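Local structure of GNA33 (Neisseria gonorrhoeae FA 1090, 2G5D) at residues A[94-97]-A[98-102]; A[377-381]-A[382-386]; A[289-292]-A[293-297]; A[279-282]-A[283-287]. The protein probably cleaves the glycosidic bond between N-acetylmuramic acid and N-acetylglucosamine in peptidoglycan, leaving a 1,6-anhydro bond on the N-acetylmuramic acid residue. One frame throughout, in Å; residues are numbered along the deposited sequence.

Contact 1 (A[94-97]-A[98-102]); sequences QAKR and FFERY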
loop_
_atom_site.group_PDB
_atom_site.type_symbol
_atom_site.label_atom_id
_atom_site.label_comp_id
_atom_site.label_asym_id
_atom_site.label_seq_id
_atom_site.Cartn_x
_atom_site.Cartn_y
_atom_site.Cartn_z
ATOM N N GLN A 94 -20.776 -19.819 9.116
ATOM C CA GLN A 94 -20.333 -20.531 7.909
ATOM C C GLN A 94 -18.908 -20.177 7.461
ATOM O O GLN A 94 -18.127 -21.059 7.035
ATOM C CB GLN A 94 -21.311 -20.220 6.783
ATOM C CG GLN A 94 -22.649 -20.975 6.890
ATOM C CD GLN A 94 -23.749 -20.297 7.729
ATOM O OE1 GLN A 94 -24.850 -20.852 7.860
ATOM N NE2 GLN A 94 -23.479 -19.116 8.275
ATOM N N ALA A 95 -18.580 -18.888 7.560
ATOM C CA ALA A 95 -17.278 -18.356 7.194
ATOM C C ALA A 95 -16.172 -18.870 8.117
ATOM O O ALA A 95 -15.081 -19.146 7.661
ATOM C CB ALA A 95 -17.322 -16.837 7.189
ATOM N N LYS A 96 -16.448 -18.988 9.413
ATOM C CA LYS A 96 -15.505 -19.660 10.323
ATOM C C LYS A 96 -15.197 -21.095 9.871
ATOM O O LYS A 96 -14.026 -21.511 9.829
ATOM C CB LYS A 96 -16.055 -19.717 11.738
ATOM C CG LYS A 96 -15.099 -20.373 12.738
ATOM C CD LYS A 96 -15.603 -20.179 14.135
ATOM C CE LYS A 96 -15.411 -21.411 14.955
ATOM N NZ LYS A 96 -16.449 -21.481 16.005
ATOM N N ARG A 97 -16.254 -21.846 9.571
ATOM C CA ARG A 97 -16.102 -23.241 9.143
ATOM C C ARG A 97 -15.332 -23.420 7.859
ATOM O O ARG A 97 -14.571 -24.369 7.748
ATOM C CB ARG A 97 -17.439 -23.965 9.124
ATOM C CG ARG A 97 -17.791 -24.337 10.506
ATOM C CD ARG A 97 -19.217 -23.995 10.875
ATOM N NE ARG A 97 -20.111 -25.115 10.635
ATOM C CZ ARG A 97 -20.408 -26.038 11.544
ATOM N NH1 ARG A 97 -21.255 -27.014 11.234
ATOM N NH2 ARG A 97 -19.869 -25.974 12.761
ATOM N N PHE A 98 -15.531 -22.489 6.919
ATOM C CA PHE A 98 -14.725 -22.343 5.700
ATOM C C PHE A 98 -13.206 -22.171 5.976
ATOM O O PHE A 98 -12.384 -22.835 5.343
ATOM C CB PHE A 98 -15.255 -21.161 4.883
ATOM C CG PHE A 98 -14.382 -20.764 3.716
ATOM C CD1 PHE A 98 -14.265 -21.596 2.596
ATOM C CD2 PHE A 98 -13.701 -19.544 3.722
ATOM C CE1 PHE A 98 -13.461 -21.231 1.529
ATOM C CE2 PHE A 98 -12.902 -19.164 2.648
ATOM C CZ PHE A 98 -12.782 -20.002 1.557
ATOM N N PHE A 99 -12.854 -21.276 6.903
ATOM C CA PHE A 99 -11.445 -21.020 7.206
ATOM C C PHE A 99 -10.844 -22.201 7.985
ATOM O O PHE A 99 -9.671 -22.490 7.850
ATOM C CB PHE A 99 -11.220 -19.658 7.932
ATOM C CG PHE A 99 -11.482 -18.442 7.065
ATOM C CD1 PHE A 99 -12.551 -17.574 7.337
ATOM C CD2 PHE A 99 -10.674 -18.173 5.938
ATOM C CE1 PHE A 99 -12.807 -16.436 6.508
ATOM C CE2 PHE A 99 -10.929 -17.050 5.109
ATOM C CZ PHE A 99 -11.984 -16.180 5.403
ATOM N N GLU A 100 -11.649 -22.860 8.811
ATOM C CA GLU A 100 -11.219 -24.059 9.556
ATOM C C GLU A 100 -11.034 -25.317 8.719
ATOM O O GLU A 100 -10.089 -26.102 8.948
ATOM C CB GLU A 100 -12.192 -24.353 10.689
ATOM C CG GLU A 100 -12.069 -23.335 11.807
ATOM C CD GLU A 100 -13.061 -23.571 12.915
ATOM O OE1 GLU A 100 -12.880 -22.968 13.984
ATOM O OE2 GLU A 100 -14.020 -24.338 12.714
ATOM N N ARG A 101 -11.929 -25.480 7.749
ATOM C CA ARG A 101 -12.042 -26.678 6.956
ATOM C C ARG A 101 -11.097 -26.702 5.767
ATOM O O ARG A 101 -10.682 -27.768 5.357
ATOM C CB ARG A 101 -13.489 -26.875 6.488
ATOM C CG ARG A 101 -14.339 -27.579 7.554
ATOM C CD ARG A 101 -15.813 -27.408 7.358
ATOM N NE ARG A 101 -16.544 -27.903 8.531
ATOM C CZ ARG A 101 -17.766 -28.422 8.500
ATOM N NH1 ARG A 101 -18.431 -28.522 7.344
ATOM N NH2 ARG A 101 -18.331 -28.844 9.636
ATOM N N TYR A 102 -10.739 -25.527 5.256
ATOM C CA TYR A 102 -9.993 -25.418 3.994
ATOM C C TYR A 102 -8.550 -24.902 4.120
ATOM O O TYR A 102 -7.740 -25.056 3.196
ATOM C CB TYR A 102 -10.802 -24.584 2.981
ATOM C CG TYR A 102 -12.001 -25.313 2.373
ATOM C CD1 TYR A 102 -13.249 -25.280 2.978
ATOM C CD2 TYR A 102 -11.861 -26.038 1.174
ATOM C CE1 TYR A 102 -14.348 -25.956 2.403
ATOM C CE2 TYR A 102 -12.936 -26.712 0.599
ATOM C CZ TYR A 102 -14.183 -26.668 1.215
ATOM O OH TYR A 102 -15.251 -27.336 0.635
#

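Contact 2 (A[377-381]-A[382-386]); sequences SAIKG and AVRVD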
loop_
_atom_site.group_PDB
_atom_site.type_symbol
_atom_site.label_atom_id
_atom_site.label_comp_id
_atom_site.label_asym_id
_atom_site.label_seq_id
_atom_site.Cartn_x
_atom_site.Cartn_y
_atom_site.Cartn_z
ATOM N N SER A 377 7.354 -0.648 0.241
ATOM C CA SER A 377 8.829 -0.581 0.176
ATOM C C SER A 377 9.487 -0.599 1.572
ATOM O O SER A 377 10.598 -1.099 1.732
ATOM C CB SER A 377 9.298 0.615 -0.675
ATOM O OG SER A 377 8.869 1.863 -0.144
ATOM N N ALA A 378 8.765 -0.105 2.580
ATOM C CA ALA A 378 9.241 -0.074 3.971
ATOM C C ALA A 378 8.774 -1.257 4.852
ATOM O O ALA A 378 9.026 -1.279 6.053
ATOM C CB ALA A 378 8.871 1.267 4.619
ATOM N N ILE A 379 8.123 -2.248 4.249
ATOM C CA ILE A 379 7.553 -3.382 4.985
ATOM C C ILE A 379 8.398 -4.627 4.734
ATOM O O ILE A 379 8.313 -5.233 3.676
ATOM C CB ILE A 379 6.053 -3.599 4.613
ATOM C CG1 ILE A 379 5.264 -2.292 4.782
ATOM C CG2 ILE A 379 5.406 -4.749 5.434
ATOM C CD1 ILE A 379 5.181 -1.774 6.219
ATOM N N LYS A 380 9.228 -4.989 5.712
ATOM C CA LYS A 380 10.231 -6.060 5.533
ATOM C C LYS A 380 10.332 -6.942 6.763
ATOM O O LYS A 380 10.281 -6.447 7.905
ATOM C CB LYS A 380 11.635 -5.499 5.208
ATOM C CG LYS A 380 11.792 -4.714 3.890
ATOM C CD LYS A 380 11.549 -5.549 2.632
ATOM C CE LYS A 380 11.790 -4.714 1.381
ATOM N NZ LYS A 380 11.050 -5.229 0.185
ATOM N N GLY A 381 10.496 -8.243 6.528
ATOM C CA GLY A 381 10.587 -9.216 7.624
ATOM C C GLY A 381 9.472 -10.245 7.667
ATOM O O GLY A 381 8.363 -10.020 7.140
ATOM N N ALA A 382 9.776 -11.388 8.280
ATOM C CA ALA A 382 8.810 -12.491 8.412
ATOM C C ALA A 382 7.519 -12.107 9.183
ATOM O O ALA A 382 6.401 -12.453 8.754
ATOM C CB ALA A 382 9.481 -13.704 9.036
ATOM N N VAL A 383 7.700 -11.426 10.316
ATOM C CA VAL A 383 6.604 -10.914 11.139
ATOM C C VAL A 383 6.576 -9.382 11.045
ATOM O O VAL A 383 7.219 -8.676 11.825
ATOM C CB VAL A 383 6.683 -11.382 12.641
ATOM C CG1 VAL A 383 5.383 -11.067 13.364
ATOM C CG2 VAL A 383 7.021 -12.892 12.770
ATOM N N ARG A 384 5.824 -8.878 10.070
ATOM C CA ARG A 384 5.795 -7.445 9.756
ATOM C C ARG A 384 4.521 -7.108 8.973
ATOM O O ARG A 384 4.365 -7.533 7.832
ATOM C CB ARG A 384 7.069 -7.042 8.982
ATOM C CG ARG A 384 7.272 -5.531 8.731
ATOM C CD ARG A 384 7.504 -4.730 10.017
ATOM N NE ARG A 384 7.545 -3.316 9.680
ATOM C CZ ARG A 384 6.495 -2.506 9.721
ATOM N NH1 ARG A 384 5.310 -2.950 10.151
ATOM N NH2 ARG A 384 6.645 -1.242 9.361
ATOM N N VAL A 385 3.622 -6.341 9.592
ATOM C CA VAL A 385 2.328 -5.998 8.962
ATOM C C VAL A 385 1.993 -4.495 8.948
ATOM O O VAL A 385 1.998 -3.823 9.983
ATOM C CB VAL A 385 1.123 -6.788 9.620
ATOM C CG1 VAL A 385 -0.224 -6.449 8.897
ATOM C CG2 VAL A 385 1.387 -8.309 9.593
ATOM N N ASP A 386 1.684 -3.966 7.763
ATOM C CA ASP A 386 1.108 -2.628 7.703
ATOM C C ASP A 386 -0.404 -2.828 7.634
ATOM O O ASP A 386 -0.949 -3.357 6.654
ATOM C CB ASP A 386 1.624 -1.839 6.502
ATOM C CG ASP A 386 1.745 -0.336 6.776
ATOM O OD1 ASP A 386 1.755 0.100 7.948
ATOM O OD2 ASP A 386 1.848 0.417 5.793
HETATM O O HOH W 1 5.520 -9.586 6.303
#

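Contact 3 (A[289-292]-A[293-297]); sequences QGIK and AYMRQ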
loop_
_atom_site.group_PDB
_atom_site.type_symbol
_atom_site.label_atom_id
_atom_site.label_comp_id
_atom_site.label_asym_id
_atom_site.label_seq_id
_atom_site.Cartn_x
_atom_site.Cartn_y
_atom_site.Cartn_z
ATOM N N GLN A 289 -0.902 17.185 10.008
ATOM C CA GLN A 289 -1.682 18.282 10.572
ATOM C C GLN A 289 -0.809 19.415 11.144
ATOM O O GLN A 289 -1.171 20.591 11.060
ATOM C CB GLN A 289 -2.644 17.730 11.637
ATOM C CG GLN A 289 -3.409 16.448 11.211
ATOM C CD GLN A 289 -2.618 15.148 11.440
ATOM O OE1 GLN A 289 -1.986 14.961 12.485
ATOM N NE2 GLN A 289 -2.671 14.237 10.464
ATOM N N GLY A 290 0.330 19.044 11.728
ATOM C CA GLY A 290 1.322 20.002 12.209
ATOM C C GLY A 290 2.076 20.707 11.087
ATOM O O GLY A 290 2.399 21.887 11.195
ATOM N N ILE A 291 2.365 19.995 10.001
ATOM C CA ILE A 291 2.977 20.631 8.830
ATOM C C ILE A 291 1.957 21.553 8.137
ATOM O O ILE A 291 2.288 22.663 7.701
ATOM C CB ILE A 291 3.598 19.584 7.856
ATOM C CG1 ILE A 291 4.710 18.805 8.564
ATOM C CG2 ILE A 291 4.142 20.250 6.596
ATOM C CD1 ILE A 291 5.201 17.573 7.822
ATOM N N LYS A 292 0.713 21.099 8.063
ATOM C CA LYS A 292 -0.356 21.894 7.490
ATOM C C LYS A 292 -0.522 23.238 8.222
ATOM O O LYS A 292 -0.613 24.289 7.575
ATOM C CB LYS A 292 -1.665 21.099 7.482
ATOM C CG LYS A 292 -2.850 21.866 6.930
ATOM C CD LYS A 292 -4.127 21.078 7.094
ATOM C CE LYS A 292 -5.295 21.897 6.613
ATOM N NZ LYS A 292 -6.538 21.104 6.541
ATOM N N ALA A 293 -0.533 23.195 9.558
ATOM C CA ALA A 293 -0.673 24.400 10.383
ATOM C C ALA A 293 0.564 25.310 10.324
ATOM O O ALA A 293 0.432 26.544 10.255
ATOM C CB ALA A 293 -1.021 24.037 11.823
ATOM N N TYR A 294 1.756 24.707 10.334
ATOM C CA TYR A 294 3.000 25.465 10.186
ATOM C C TYR A 294 3.041 26.220 8.845
ATOM O O TYR A 294 3.505 27.356 8.773
ATOM C CB TYR A 294 4.238 24.561 10.339
ATOM C CG TYR A 294 5.552 25.287 10.086
ATOM C CD1 TYR A 294 6.262 25.868 11.132
ATOM C CD2 TYR A 294 6.069 25.414 8.789
ATOM C CE1 TYR A 294 7.460 26.552 10.900
ATOM C CE2 TYR A 294 7.257 26.087 8.548
ATOM C CZ TYR A 294 7.949 26.655 9.603
ATOM O OH TYR A 294 9.133 27.330 9.361
ATOM N N MET A 295 2.537 25.578 7.798
ATOM C CA MET A 295 2.576 26.113 6.442
ATOM C C MET A 295 1.555 27.240 6.217
ATOM O O MET A 295 1.808 28.189 5.453
ATOM C CB MET A 295 2.350 24.969 5.449
ATOM C CG MET A 295 3.447 24.806 4.405
ATOM S SD MET A 295 5.141 25.107 4.962
ATOM C CE MET A 295 5.705 23.506 5.532
ATOM N N ARG A 296 0.406 27.129 6.884
ATOM C CA ARG A 296 -0.609 28.172 6.834
ATOM C C ARG A 296 -0.089 29.440 7.525
ATOM O O ARG A 296 -0.390 30.556 7.093
ATOM C CB ARG A 296 -1.925 27.687 7.462
ATOM C CG ARG A 296 -3.191 28.155 6.728
ATOM C CD ARG A 296 -3.445 27.379 5.414
ATOM N NE ARG A 296 -4.505 26.370 5.538
ATOM C CZ ARG A 296 -4.995 25.645 4.525
ATOM N NH1 ARG A 296 -4.534 25.798 3.284
ATOM N NH2 ARG A 296 -5.962 24.760 4.750
ATOM N N GLN A 297 0.708 29.249 8.577
ATOM C CA GLN A 297 1.374 30.343 9.288
ATOM C C GLN A 297 2.668 30.795 8.594
ATOM O O GLN A 297 3.131 31.916 8.815
ATOM C CB GLN A 297 1.698 29.952 10.742
ATOM C CG GLN A 297 0.500 29.563 11.644
ATOM C CD GLN A 297 -0.502 30.694 11.906
ATOM O OE1 GLN A 297 -1.697 30.534 11.653
ATOM N NE2 GLN A 297 -0.024 31.825 12.425
#

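Contact 4 (A[279-282]-A[283-287]); sequences GYLK and LGQTS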
loop_
_atom_site.group_PDB
_atom_site.type_symbol
_atom_site.label_atom_id
_atom_site.label_comp_id
_atom_site.label_asym_id
_atom_site.label_seq_id
_atom_site.Cartn_x
_atom_site.Cartn_y
_atom_site.Cartn_z
ATOM N N GLY A 279 15.404 24.610 11.875
ATOM C CA GLY A 279 14.586 23.575 12.491
ATOM C C GLY A 279 13.217 24.183 12.703
ATOM O O GLY A 279 12.948 24.798 13.736
ATOM N N TYR A 280 12.356 24.010 11.700
ATOM C CA TYR A 280 11.063 24.683 11.621
ATOM C C TYR A 280 10.034 24.124 12.590
ATOM O O TYR A 280 9.283 24.874 13.207
ATOM C CB TYR A 280 10.535 24.621 10.184
ATOM C CG TYR A 280 11.522 25.130 9.155
ATOM C CD1 TYR A 280 11.736 24.435 7.959
ATOM C CD2 TYR A 280 12.252 26.307 9.384
ATOM C CE1 TYR A 280 12.648 24.905 7.013
ATOM C CE2 TYR A 280 13.167 26.777 8.454
ATOM C CZ TYR A 280 13.361 26.077 7.276
ATOM O OH TYR A 280 14.265 26.545 6.367
ATOM N N LEU A 281 9.997 22.801 12.703
ATOM C CA LEU A 281 9.181 22.121 13.703
ATOM C C LEU A 281 10.041 21.125 14.466
ATOM O O LEU A 281 11.125 20.761 14.007
ATOM C CB LEU A 281 8.018 21.378 13.041
ATOM C CG LEU A 281 6.789 22.149 12.569
ATOM C CD1 LEU A 281 5.800 21.175 11.951
ATOM C CD2 LEU A 281 6.132 22.927 13.708
ATOM N N LYS A 282 9.558 20.696 15.630
ATOM C CA LYS A 282 10.132 19.548 16.328
ATOM C C LYS A 282 9.546 18.270 15.707
ATOM O O LYS A 282 8.398 18.273 15.240
ATOM C CB LYS A 282 9.842 19.628 17.827
ATOM C CG LYS A 282 10.390 20.885 18.488
ATOM C CD LYS A 282 10.524 20.743 19.996
ATOM C CE LYS A 282 11.317 21.907 20.580
ATOM N NZ LYS A 282 11.600 21.733 22.035
ATOM N N LEU A 283 10.330 17.192 15.688
ATOM C CA LEU A 283 9.919 15.930 15.038
ATOM C C LEU A 283 8.817 15.190 15.815
ATOM O O LEU A 283 8.665 13.972 15.704
ATOM C CB LEU A 283 11.137 15.021 14.803
ATOM C CG LEU A 283 11.025 13.835 13.831
ATOM C CD1 LEU A 283 11.377 14.247 12.409
ATOM C CD2 LEU A 283 11.913 12.678 14.288
ATOM N N GLY A 284 8.063 15.938 16.615
ATOM C CA GLY A 284 6.897 15.419 17.318
ATOM C C GLY A 284 5.646 16.044 16.730
ATOM O O GLY A 284 4.549 15.493 16.848
ATOM N N GLN A 285 5.832 17.203 16.094
ATOM C CA GLN A 285 4.752 17.943 15.436
ATOM C C GLN A 285 4.818 17.750 13.925
ATOM O O GLN A 285 4.124 18.437 13.166
ATOM C CB GLN A 285 4.862 19.430 15.762
ATOM C CG GLN A 285 5.437 19.733 17.135
ATOM C CD GLN A 285 5.812 21.188 17.288
ATOM O OE1 GLN A 285 6.881 21.514 17.810
ATOM N NE2 GLN A 285 4.937 22.078 16.819
ATOM N N THR A 286 5.653 16.798 13.517
ATOM C CA THR A 286 5.935 16.462 12.119
ATOM C C THR A 286 4.783 15.698 11.412
ATOM O O THR A 286 4.910 15.217 10.277
ATOM C CB THR A 286 7.326 15.762 12.048
ATOM O OG1 THR A 286 8.278 16.695 11.528
ATOM C CG2 THR A 286 7.334 14.479 11.211
ATOM N N SER A 287 3.647 15.637 12.087
ATOM C CA SER A 287 2.430 15.058 11.548
ATOM C C SER A 287 1.936 15.888 10.360
ATOM O O SER A 287 2.267 17.070 10.232
ATOM C CB SER A 287 1.369 15.062 12.644
ATOM O OG SER A 287 1.980 15.278 13.917
#

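Contact 1 (A[94-97]-A[98-102])
K96 and E100 sit one helical turn apart, and their side chains slant across each other. K96 CG is anti to its backbone N (chi1 -178°), and the chain bends at chi3. This brings K96 CE to 3.1 Å from E100 OE1. K96 NZ stays 4.4 Å from E100 OE1, too far for a salt bridge. The firmer partner of E100 OE1 is W53 NE1, which hydrogen-bonds to it.

R97 and R101 run alongside each other in the same direction. Their guanidinium planes are 31° apart, and R101 NH2 lies over one face of the R97 group, 3.8 Å from R97 NH1. Both side chains are exposed, so solvent may soften the repulsion between the like charges.

The phenyl rings are on the buried side. F98 CD2 stands over the centre of one face of the F99 ring, 3.9 Å above its plane. A95 O comes within 3.0 Å of F99 CD1, obliquely to that ring, and it also lies at the edge of the F98 ring.

The backbone is regular alpha helix; E100 N to K96 O is 2.9 Å. A95 and F99 pack on F58 of helix 58-72. F98 reaches both L62 of that helix and helix 79-86, and its ring meets F103 of strand 103-110 edge-to-face.

Contact 2 (A[377-381]-A[382-386])
The carbonyl oxygens of R384 and G381 face one water from either end of a tight bend. The water lies 2.8 Å from R384 O and 3.0 Å from G381 O. Either oxygen can accept a proton from it, but the water has more acceptors in reach than protons, so both bonds need not form at once. No direct hydrogen bond joins the two halves of the bend.

I379 and R384 carry the side-chain contact, crossing at about a right angle. I379 CD1 lies over one face of the R384 guanidinium, toward its rim, 3.5 Å from R384 NH2. The same methyl meets D386 CB at 3.6 Å. I379 CG2, the other branch, packs on R384 CG and R384 O.

Chi1 of -173° sets R384 CG against the backbone of K380, 3.3 Å from K380 O. The bend at chi2 then turns the rest of the chain, and the guanidinium comes under I379 CD1. K380 N is buried here with no polar partner. The polar end of R384 is held from outside: NH1 hydrogen-bonds to T119 OG1 and T117 O. T119 OG1 also bonds D386 OD1, which ties both side chains to strand 116-129. G381 N bonds D343 OD2.

The bend joins strand 365-375 to strand 384-391 within the 3D domain. That domain belongs to the double-psi beta-barrel clan, and the bend is consistent with a loop leading into a strand of such a barrel.

Contact 3 (A[289-292]-A[293-297])
K292 lies beside R296, one turn further along the helix, and both side chains point the same way. K292 CB is 3.2 Å from A293 N, and CG follows along the same backbone. CG is anti to the backbone N (chi1 179°), and the torsions beyond it are also near 180°, which runs the chain out extended alongside R296. CE then packs against R296, 3.5 Å from R296 NH2 and oblique to the guanidinium. The tip, K292 NZ, is 4.1 Å from R296 NH2. These like charges are each answered elsewhere: K292 NZ forms a salt bridge with E236 OE1, and R296 NH1 forms one with D233 OD1. The acidic partners probably offset the repulsion.

The buried side is apolar. I291 and M295 also run alongside each other, and I291 CG2 meets M295 CE at 3.8 Å. M295 bends at chi2 and chi3, and its SD lies at the edge of the Y294 ring, in the ring plane. I291 packs on both helix 271-276 and helix 234-243, while Y294 touches M275.

Backbone bonds run from each N to the O four residues back; M295 N to I291 O is 2.9 Å. This is an amphipathic alpha helix of the MltA-specific insert domain, with its apolar side on two neighbouring helices and its charged pair at the surface.

Contact 4 (A[279-282]-A[283-287])
The flat amide of Q285 has the methyl L281 CD2 over one face. Q285 is the last residue of a beta turn, K282 to Q285. The methyl stands almost directly above the amide nitrogen, 3.4 Å from Q285 NE2. K282 N lies off the same face near the oxygen, 3.5 Å from Q285 OE1. Beyond the oxygen end comes the K282 side chain, with CB 3.5 Å from Q285 OE1 and CG a little further.

The turn is closed by a hydrogen bond from Q285 N to K282 O, 2.9 Å long, with an N-H...O angle of 157°. The donor lies above the carbonyl plane, 43° out of it.

The turn brings the Q285 side chain back over the preceding residues. Q285 is extended beyond CG (chi2 167°), and it slants across both L281 and K282. K282 itself runs outward, so only the base of its chain takes part. L283 and G284, at the corner of the turn, are exposed.

Outside the turn, the loop rests on helix 271-276. L281 touches M275, L283 touches R273 and A276, and T286 OG1 hydrogen-bonds to G272 O. S287 then takes the N-cap position of helix 288-297, without a capping bond from its side chain. The second methyl of L281 packs on backbone: L281 CD1 is 3.4 Å from Q285 O.

In the fold
From the N terminus, contact 1 comes first and sets helix 92-102 on helices 58-72 and 79-86, just before strand 103-110. Contact 4 follows in the loop after helix 271-276, and contact 3 lies on helix 288-297, which that loop leads into. Together they join the two helices and their loop in the insert domain. Contact 2 is last, bending strand 365-375 into strand 384-391. Each is local, so the four run in series; none encloses or crosses another. Contacts 3 and 4 touch, their centres about 10 Å apart: Y294 OH packs on Y280 CB at 3.2 Å. Contact 1 lies on the opposite side of the chain's centre, with its centre about 49 Å from that of contact 3.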